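Local structure of beta-methylmalyl-CoA dehydratase (Chloroflexus aurantiacus, 4E3E) at residues I85-Y90 / R144-R149; S109-L114 / G123-H128. The protein catalyses the reversible dehydration of beta-methylmalyl-CoA to mesaconyl-CoA, a step of the glyoxylate assimilation cycle that regenerates acetyl-CoA and yields pyruvate. One frame throughout, in Å; residues are numbered along the deposited sequence.

Contact 1: I85-Y90 / R144-R149; sequences IANLGY and RWVMVR
Gly-89 O accepts two N-H groups: Trp-145 N across the strands at 3.2 Å and, weakly, Asn-87 ND2 from its own strand. The other end of the Asn-87 amide faces Arg-144, whose NH1 donates to OD1 at 2.9 Å in a nearly straight bond (169°) that lies in the guanidinium plane. Asn-87 CG stands anti to the backbone N (chi1 -164°), beside the carbonyl carbon, and from there OD1 meets Arg-144 NH1. The two side chains cross at about a right angle, while Asn-87 ND2 sits over one face of the Tyr-90 ring, toward the rim. Thr-76 and Ser-81 take Arg-144 NH2, and His-279 takes Tyr-90 OH.

On the other face of the sheet the Trp-145 indole lies back over the neighbouring strand, directly on the glycine backbone. Gly-89 CA rests above its six-membered ring, 3.6 Å from the centroid, in a CH-pi contact, and Leu-88 CB meets Trp-145 CD1 at 3.3 Å. Leu-88 and Gly-89 both face Trp-145, and Ile-85 and Ala-86 both face Met-147, a selenomethionine here, so the antiparallel pair holds two classic beta bulges. At the far end Ile-85 CD1 lies over one face of the Arg-149 guanidinium, 3.7 Å from Arg-149 NE. Residues Ile-85 to Leu-88 belong to the substrate site inferred by similarity; within it, the bond to Arg-144, with the weak one to Gly-89 O, would limit rotation of the Asn-87 amide.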
ATOM      1  N   ILE A  85       2.956  -9.935 -27.267  1.00 39.90           N
ATOM      2  CA  ILE A  85       2.804 -11.318 -26.787  1.00 40.76           C
ATOM      3  C   ILE A  85       3.786 -11.571 -25.634  1.00 39.59           C
ATOM      4  O   ILE A  85       3.429 -12.202 -24.646  1.00 39.55           O
ATOM      5  CB  ILE A  85       3.059 -12.365 -27.908  1.00 38.98           C
ATOM      6  CG1 ILE A  85       2.184 -12.100 -29.146  1.00 50.28           C
ATOM      7  CG2 ILE A  85       2.875 -13.804 -27.401  1.00 41.33           C
ATOM      8  CD1 ILE A  85       0.722 -12.455 -28.985  1.00 55.24           C
ATOM      9  N   ALA A  86       5.015 -11.070 -25.765  1.00 34.28           N
ATOM     10  CA  ALA A  86       6.049 -11.278 -24.755  1.00 38.22           C
ATOM     11  C   ALA A  86       7.160 -10.257 -24.896  1.00 35.95           C
ATOM     12  O   ALA A  86       7.405  -9.736 -25.987  1.00 36.97           O
ATOM     13  CB  ALA A  86       6.629 -12.687 -24.856  1.00 38.02           C
ATOM     14  N   ASN A  87       7.822  -9.964 -23.783  1.00 33.22           N
ATOM     15  CA  ASN A  87       9.095  -9.275 -23.835  1.00 32.87           C
ATOM     16  C   ASN A  87      10.152 -10.332 -24.092  1.00 35.51           C
ATOM     17  O   ASN A  87      10.139 -11.398 -23.474  1.00 34.05           O
ATOM     18  CB  ASN A  87       9.397  -8.564 -22.536  1.00 31.55           C
ATOM     19  CG  ASN A  87      10.516  -7.541 -22.691  1.00 35.18           C
ATOM     20  OD1 ASN A  87      10.292  -6.436 -23.192  1.00 34.89           O
ATOM     21  ND2 ASN A  87      11.730  -7.911 -22.278  1.00 30.10           N
ATOM     22  N   LEU A  88      11.061 -10.052 -25.012  1.00 34.71           N
ATOM     23  CA  LEU A  88      12.014 -11.078 -25.424  1.00 34.79           C
ATOM     24  C   LEU A  88      13.403 -10.945 -24.792  1.00 33.65           C
ATOM     25  O   LEU A  88      14.105 -11.938 -24.647  1.00 36.48           O
ATOM     26  CB  LEU A  88      12.079 -11.185 -26.955  1.00 30.37           C
ATOM     27  CG  LEU A  88      10.782 -11.650 -27.630  1.00 31.47           C
ATOM     28  CD1 LEU A  88      10.933 -11.559 -29.141  1.00 34.65           C
ATOM     29  CD2 LEU A  88      10.403 -13.069 -27.204  1.00 32.77           C
ATOM     30  N   GLY A  89      13.787  -9.733 -24.397  1.00 30.92           N
ATOM     31  CA  GLY A  89      15.081  -9.520 -23.745  1.00 31.09           C
ATOM     32  C   GLY A  89      15.324  -8.064 -23.415  1.00 27.23           C
ATOM     33  O   GLY A  89      14.524  -7.193 -23.786  1.00 27.98           O
ATOM     34  N   TYR A  90      16.424  -7.815 -22.703  1.00 26.53           N
ATOM     35  CA  TYR A  90      16.899  -6.472 -22.361  1.00 27.58           C
ATOM     36  C   TYR A  90      18.388  -6.479 -22.673  1.00 29.85           C
ATOM     37  O   TYR A  90      19.015  -7.550 -22.689  1.00 31.13           O
ATOM     38  CB  TYR A  90      16.736  -6.181 -20.854  1.00 29.37           C
ATOM     39  CG  TYR A  90      15.365  -6.442 -20.271  1.00 30.10           C
ATOM     40  CD1 TYR A  90      15.015  -7.709 -19.820  1.00 30.39           C
ATOM     41  CD2 TYR A  90      14.433  -5.414 -20.145  1.00 30.26           C
ATOM     42  CE1 TYR A  90      13.767  -7.962 -19.276  1.00 36.53           C
ATOM     43  CE2 TYR A  90      13.172  -5.651 -19.594  1.00 32.70           C
ATOM     44  CZ  TYR A  90      12.849  -6.924 -19.160  1.00 35.22           C
ATOM     45  OH  TYR A  90      11.607  -7.177 -18.619  1.00 38.35           O
ATOM     46  N   ARG A 144      15.161  -2.950 -25.100  1.00 26.34           N
ATOM     47  CA  ARG A 144      14.381  -4.155 -24.922  1.00 26.97           C
ATOM     48  C   ARG A 144      13.749  -4.493 -26.252  1.00 29.82           C
ATOM     49  O   ARG A 144      13.618  -3.622 -27.128  1.00 30.98           O
ATOM     50  CB  ARG A 144      13.342  -4.015 -23.783  1.00 25.13           C
ATOM     51  CG  ARG A 144      12.037  -3.290 -24.111  1.00 27.22           C
ATOM     52  CD  ARG A 144      11.089  -3.404 -22.927  1.00 26.69           C
ATOM     53  NE  ARG A 144       9.907  -2.539 -22.985  1.00 25.52           N
ATOM     54  CZ  ARG A 144       8.650  -2.982 -23.056  1.00 29.11           C
ATOM     55  NH1 ARG A 144       8.381  -4.297 -23.106  1.00 29.57           N
ATOM     56  NH2 ARG A 144       7.647  -2.106 -23.069  1.00 29.28           N
ATOM     57  N   TRP A 145      13.386  -5.757 -26.419  1.00 32.62           N
ATOM     58  CA  TRP A 145      12.667  -6.161 -27.612  1.00 33.21           C
ATOM     59  C   TRP A 145      11.500  -7.011 -27.249  1.00 31.67           C
ATOM     60  O   TRP A 145      11.554  -7.771 -26.282  1.00 32.30           O
ATOM     61  CB  TRP A 145      13.580  -6.771 -28.689  1.00 31.62           C
ATOM     62  CG  TRP A 145      14.425  -7.956 -28.277  1.00 30.47           C
ATOM     63  CD1 TRP A 145      14.239  -9.285 -28.635  1.00 34.22           C
ATOM     64  CD2 TRP A 145      15.650  -7.951 -27.456  1.00 32.55           C
ATOM     65  NE1 TRP A 145      15.219 -10.086 -28.098  1.00 34.57           N
ATOM     66  CE2 TRP A 145      16.098  -9.354 -27.381  1.00 32.29           C
ATOM     67  CE3 TRP A 145      16.390  -6.967 -26.795  1.00 33.13           C
ATOM     68  CZ2 TRP A 145      17.227  -9.731 -26.664  1.00 31.62           C
ATOM     69  CZ3 TRP A 145      17.530  -7.359 -26.076  1.00 31.00           C
ATOM     70  CH2 TRP A 145      17.935  -8.708 -26.012  1.00 34.85           C
ATOM     71  N   VAL A 146      10.417  -6.830 -27.997  1.00 34.97           N
ATOM     72  CA  VAL A 146       9.108  -7.403 -27.684  1.00 36.58           C
ATOM     73  C   VAL A 146       8.498  -8.023 -28.934  1.00 36.02           C
ATOM     74  O   VAL A 146       8.696  -7.529 -30.046  1.00 40.43           O
ATOM     75  CB  VAL A 146       8.116  -6.345 -27.121  1.00 37.29           C
ATOM     76  CG1 VAL A 146       8.497  -5.943 -25.713  1.00 40.39           C
ATOM     77  CG2 VAL A 146       8.097  -5.091 -27.973  1.00 40.41           C
HETATM   78  N   MSE A 147       7.751  -9.100 -28.745  1.00 32.97           N
HETATM   79  CA  MSE A 147       7.020  -9.711 -29.841  1.00 33.82           C
HETATM   80  C   MSE A 147       5.656  -9.090 -29.815  1.00 35.63           C
HETATM   81  O   MSE A 147       4.931  -9.223 -28.827  1.00 34.01           O
HETATM   82  CB  MSE A 147       6.929 -11.202 -29.590  1.00 33.07           C
HETATM   83  CG  MSE A 147       6.244 -11.800 -30.811  1.00 44.88           C
HETATM   84 SE   MSE A 147       6.193 -13.732 -30.531  1.00 73.32          SE
HETATM   85  CE  MSE A 147       7.998 -14.183 -31.198  1.00 52.09           C
ATOM     86  N   VAL A 148       5.305  -8.388 -30.892  1.00 38.75           N
ATOM     87  CA  VAL A 148       4.043  -7.641 -30.960  1.00 41.01           C
ATOM     88  C   VAL A 148       3.111  -8.192 -32.036  1.00 40.23           C
ATOM     89  O   VAL A 148       3.554  -8.546 -33.140  1.00 41.35           O
ATOM     90  CB  VAL A 148       4.287  -6.134 -31.213  1.00 37.49           C
ATOM     91  CG1 VAL A 148       2.983  -5.339 -31.141  1.00 39.56           C
ATOM     92  CG2 VAL A 148       5.290  -5.590 -30.212  1.00 33.87           C
ATOM     93  N   ARG A 149       1.823  -8.253 -31.707  1.00 39.08           N
ATOM     94  CA  ARG A 149       0.796  -8.650 -32.657  1.00 44.14           C
ATOM     95  C   ARG A 149       0.720  -7.703 -33.846  1.00 44.21           C
ATOM     96  O   ARG A 149       0.868  -6.482 -33.708  1.00 41.75           O
ATOM     97  CB  ARG A 149      -0.579  -8.651 -31.995  1.00 44.68           C
ATOM     98  CG  ARG A 149      -0.811  -9.739 -30.974  1.00 41.92           C
ATOM     99  CD  ARG A 149      -2.244  -9.666 -30.473  1.00 48.28           C
ATOM    100  NE  ARG A 149      -2.433 -10.508 -29.299  1.00 47.39           N
ATOM    101  CZ  ARG A 149      -2.318 -10.090 -28.040  1.00 35.82           C
ATOM    102  NH1 ARG A 149      -2.029  -8.822 -27.759  1.00 58.90           N
ATOM    103  NH2 ARG A 149      -2.502 -10.945 -27.052  1.00 36.97           N
TER

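Contact 2: S109-L114 / G123-H128; sequences SKVIGL and GVVYVH
Tyr-126 O receives two backbone donors from the bulged strand opposite, Ile-112 N at 2.9 Å and, more weakly, Gly-113 N at 3.3 Å. In return Tyr-126 N donates to Gly-113 O in an almost straight bond (175°), although the donor stands well above the carbonyl plane. Gly-113 C lies near the plane of the phenol ring, at its edge, 3.7 Å from Tyr-126 CD1. The side chain of Ile-112 crosses that of Tyr-126 at about a right angle. Its CG1, placed between the backbone N and the carbonyl carbon (chi1 62°), packs 3.8 Å from Tyr-126 CB.

On the other face Val-111, Leu-114, Val-125 and Val-127 form an aliphatic patch. Leu-114 and Val-125 run side by side, with Leu-114 CD2 at 3.8 Å from Val-125 CB, and Val-111 CG1 meets Val-125 CG2 at 4.0 Å. Towards the other end, Lys-110 and His-128 exchange a pair of backbone bonds.

Further out, the Tyr-126 ring stacks with that of Trp-145 and touches Val-162 and Pro-163, while Glu-141 holds His-128 NE2. Val-127 packs on Ile-80 of helix 65-80, and Ser-109 OG bonds to Ser-129 and His-22. Ile-112 and Gly-113 both facing Tyr-126 make a classic beta bulge within an antiparallel hairpin, part of the sheet that packs against helix 65-80, as in the hotdog fold of MaoC-like proteins.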
ATOM      1  N   SER A 109      11.044   6.564 -26.096  1.00 27.48           N
ATOM      2  CA  SER A 109      11.558   5.358 -26.742  1.00 25.16           C
ATOM      3  C   SER A 109      11.814   5.603 -28.226  1.00 28.43           C
ATOM      4  O   SER A 109      11.036   6.294 -28.898  1.00 28.67           O
ATOM      5  CB  SER A 109      10.581   4.182 -26.595  1.00 23.51           C
ATOM      6  OG  SER A 109      10.472   3.796 -25.239  1.00 25.93           O
ATOM      7  N   LYS A 110      12.901   5.026 -28.730  1.00 27.92           N
ATOM      8  CA  LYS A 110      13.210   5.063 -30.149  1.00 32.55           C
ATOM      9  C   LYS A 110      13.195   3.649 -30.727  1.00 34.07           C
ATOM     10  O   LYS A 110      13.745   2.736 -30.133  1.00 32.53           O
ATOM     11  CB  LYS A 110      14.578   5.684 -30.366  1.00 32.96           C
ATOM     12  CG  LYS A 110      14.935   5.874 -31.828  1.00 32.82           C
ATOM     13  CD  LYS A 110      16.312   6.504 -31.916  1.00 20.71           C
ATOM     14  CE  LYS A 110      16.364   7.469 -33.045  1.00 27.29           C
ATOM     15  NZ  LYS A 110      17.224   6.976 -34.158  1.00 54.84           N
ATOM     16  N   VAL A 111      12.565   3.474 -31.885  1.00 34.31           N
ATOM     17  CA  VAL A 111      12.592   2.188 -32.570  1.00 34.38           C
ATOM     18  C   VAL A 111      13.935   2.037 -33.289  1.00 36.65           C
ATOM     19  O   VAL A 111      14.289   2.855 -34.153  1.00 36.27           O
ATOM     20  CB  VAL A 111      11.423   2.035 -33.561  1.00 35.07           C
ATOM     21  CG1 VAL A 111      11.484   0.683 -34.260  1.00 34.80           C
ATOM     22  CG2 VAL A 111      10.096   2.205 -32.840  1.00 33.33           C
ATOM     23  N   ILE A 112      14.682   1.002 -32.908  1.00 35.61           N
ATOM     24  CA  ILE A 112      16.017   0.758 -33.455  1.00 36.55           C
ATOM     25  C   ILE A 112      16.092  -0.579 -34.179  1.00 35.93           C
ATOM     26  O   ILE A 112      17.147  -0.964 -34.673  1.00 37.09           O
ATOM     27  CB  ILE A 112      17.115   0.812 -32.362  1.00 39.14           C
ATOM     28  CG1 ILE A 112      16.901  -0.288 -31.299  1.00 35.78           C
ATOM     29  CG2 ILE A 112      17.201   2.212 -31.759  1.00 35.64           C
ATOM     30  CD1 ILE A 112      18.100  -0.527 -30.394  1.00 31.04           C
ATOM     31  N   GLY A 113      14.970  -1.292 -34.232  1.00 34.79           N
ATOM     32  CA  GLY A 113      14.932  -2.575 -34.914  1.00 37.10           C
ATOM     33  C   GLY A 113      13.530  -3.088 -35.152  1.00 36.50           C
ATOM     34  O   GLY A 113      12.636  -2.863 -34.335  1.00 35.17           O
ATOM     35  N   LEU A 114      13.352  -3.767 -36.285  1.00 36.88           N
ATOM     36  CA  LEU A 114      12.105  -4.433 -36.640  1.00 36.80           C
ATOM     37  C   LEU A 114      12.394  -5.735 -37.375  1.00 37.20           C
ATOM     38  O   LEU A 114      13.280  -5.783 -38.234  1.00 40.40           O
ATOM     39  CB  LEU A 114      11.244  -3.540 -37.547  1.00 37.60           C
ATOM     40  CG  LEU A 114      10.622  -2.244 -37.019  1.00 39.70           C
ATOM     41  CD1 LEU A 114       9.969  -1.450 -38.151  1.00 43.34           C
ATOM     42  CD2 LEU A 114       9.624  -2.549 -35.910  1.00 34.37           C
ATOM     43  N   GLY A 123       5.557  -9.700 -34.994  1.00 39.27           N
ATOM     44  CA  GLY A 123       6.872  -9.166 -35.314  1.00 38.46           C
ATOM     45  C   GLY A 123       7.611  -8.703 -34.071  1.00 39.82           C
ATOM     46  O   GLY A 123       7.005  -8.428 -33.028  1.00 39.88           O
ATOM     47  N   VAL A 124       8.928  -8.608 -34.194  1.00 36.51           N
ATOM     48  CA  VAL A 124       9.792  -8.182 -33.104  1.00 35.78           C
ATOM     49  C   VAL A 124      10.180  -6.722 -33.301  1.00 34.99           C
ATOM     50  O   VAL A 124      10.661  -6.339 -34.370  1.00 34.51           O
ATOM     51  CB  VAL A 124      11.077  -9.040 -33.065  1.00 36.47           C
ATOM     52  CG1 VAL A 124      12.033  -8.560 -31.973  1.00 30.91           C
ATOM     53  CG2 VAL A 124      10.727 -10.514 -32.907  1.00 36.04           C
ATOM     54  N   VAL A 125       9.983  -5.913 -32.265  1.00 31.89           N
ATOM     55  CA  VAL A 125      10.400  -4.505 -32.303  1.00 30.66           C
ATOM     56  C   VAL A 125      11.434  -4.267 -31.209  1.00 31.70           C
ATOM     57  O   VAL A 125      11.257  -4.705 -30.068  1.00 33.23           O
ATOM     58  CB  VAL A 125       9.182  -3.542 -32.232  1.00 31.84           C
ATOM     59  CG1 VAL A 125       8.198  -3.977 -31.168  1.00 37.59           C
ATOM     60  CG2 VAL A 125       9.583  -2.072 -32.026  1.00 27.65           C
ATOM     61  N   TYR A 126      12.535  -3.623 -31.587  1.00 31.97           N
ATOM     62  CA  TYR A 126      13.615  -3.282 -30.667  1.00 33.32           C
ATOM     63  C   TYR A 126      13.465  -1.816 -30.390  1.00 33.70           C
ATOM     64  O   TYR A 126      13.344  -1.021 -31.333  1.00 32.39           O
ATOM     65  CB  TYR A 126      14.992  -3.521 -31.308  1.00 33.21           C
ATOM     66  CG  TYR A 126      15.264  -4.969 -31.623  1.00 32.46           C
ATOM     67  CD1 TYR A 126      14.672  -5.584 -32.725  1.00 34.87           C
ATOM     68  CD2 TYR A 126      16.112  -5.728 -30.823  1.00 36.00           C
ATOM     69  CE1 TYR A 126      14.914  -6.918 -33.020  1.00 37.73           C
ATOM     70  CE2 TYR A 126      16.366  -7.069 -31.113  1.00 34.42           C
ATOM     71  CZ  TYR A 126      15.760  -7.653 -32.208  1.00 36.15           C
ATOM     72  OH  TYR A 126      15.992  -8.973 -32.503  1.00 36.50           O
ATOM     73  N   VAL A 127      13.467  -1.461 -29.102  1.00 33.89           N
ATOM     74  CA  VAL A 127      13.400  -0.057 -28.680  1.00 31.45           C
ATOM     75  C   VAL A 127      14.555   0.332 -27.759  1.00 28.46           C
ATOM     76  O   VAL A 127      15.026  -0.480 -26.962  1.00 28.06           O
ATOM     77  CB  VAL A 127      12.051   0.295 -27.996  1.00 31.44           C
ATOM     78  CG1 VAL A 127      10.887   0.124 -28.972  1.00 34.73           C
ATOM     79  CG2 VAL A 127      11.837  -0.519 -26.719  1.00 27.81           C
ATOM     80  N   HIS A 128      15.016   1.574 -27.890  1.00 28.12           N
ATOM     81  CA  HIS A 128      15.928   2.159 -26.934  1.00 27.62           C
ATOM     82  C   HIS A 128      15.098   3.100 -26.105  1.00 29.44           C
ATOM     83  O   HIS A 128      14.628   4.119 -26.616  1.00 28.41           O
ATOM     84  CB  HIS A 128      17.050   2.897 -27.668  1.00 29.70           C
ATOM     85  CG  HIS A 128      18.088   3.531 -26.755  1.00 28.65           C
ATOM     86  ND1 HIS A 128      18.648   4.726 -27.023  1.00 34.11           N
ATOM     87  CD2 HIS A 128      18.659   3.091 -25.569  1.00 28.71           C
ATOM     88  CE1 HIS A 128      19.536   5.038 -26.060  1.00 31.48           C
ATOM     89  NE2 HIS A 128      19.548   4.034 -25.172  1.00 31.78           N
TER

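Overall arrangement
The centres of the two contacts lie about 9 Å apart in one antiparallel sheet, on the same side of the chain's centre. Strands 104-116, 122-132, 138-149 and 84-95 follow one another across it, so contact 2 joins the first pair and contact 1 the last. Strands 122-132 and 138-149 link the contacts: Val-148 N lies 2.7 Å from Gly-123 O, and Arg-144 O lies 2.9 Å from Val-127 N, both probable hydrogen bonds. Along the chain the hairpin of contact 2 is nested between the segments of contact 1. Strand 84-95, which carries substrate-site residues inferred by similarity, is thereby tied through 138-149 to that hairpin.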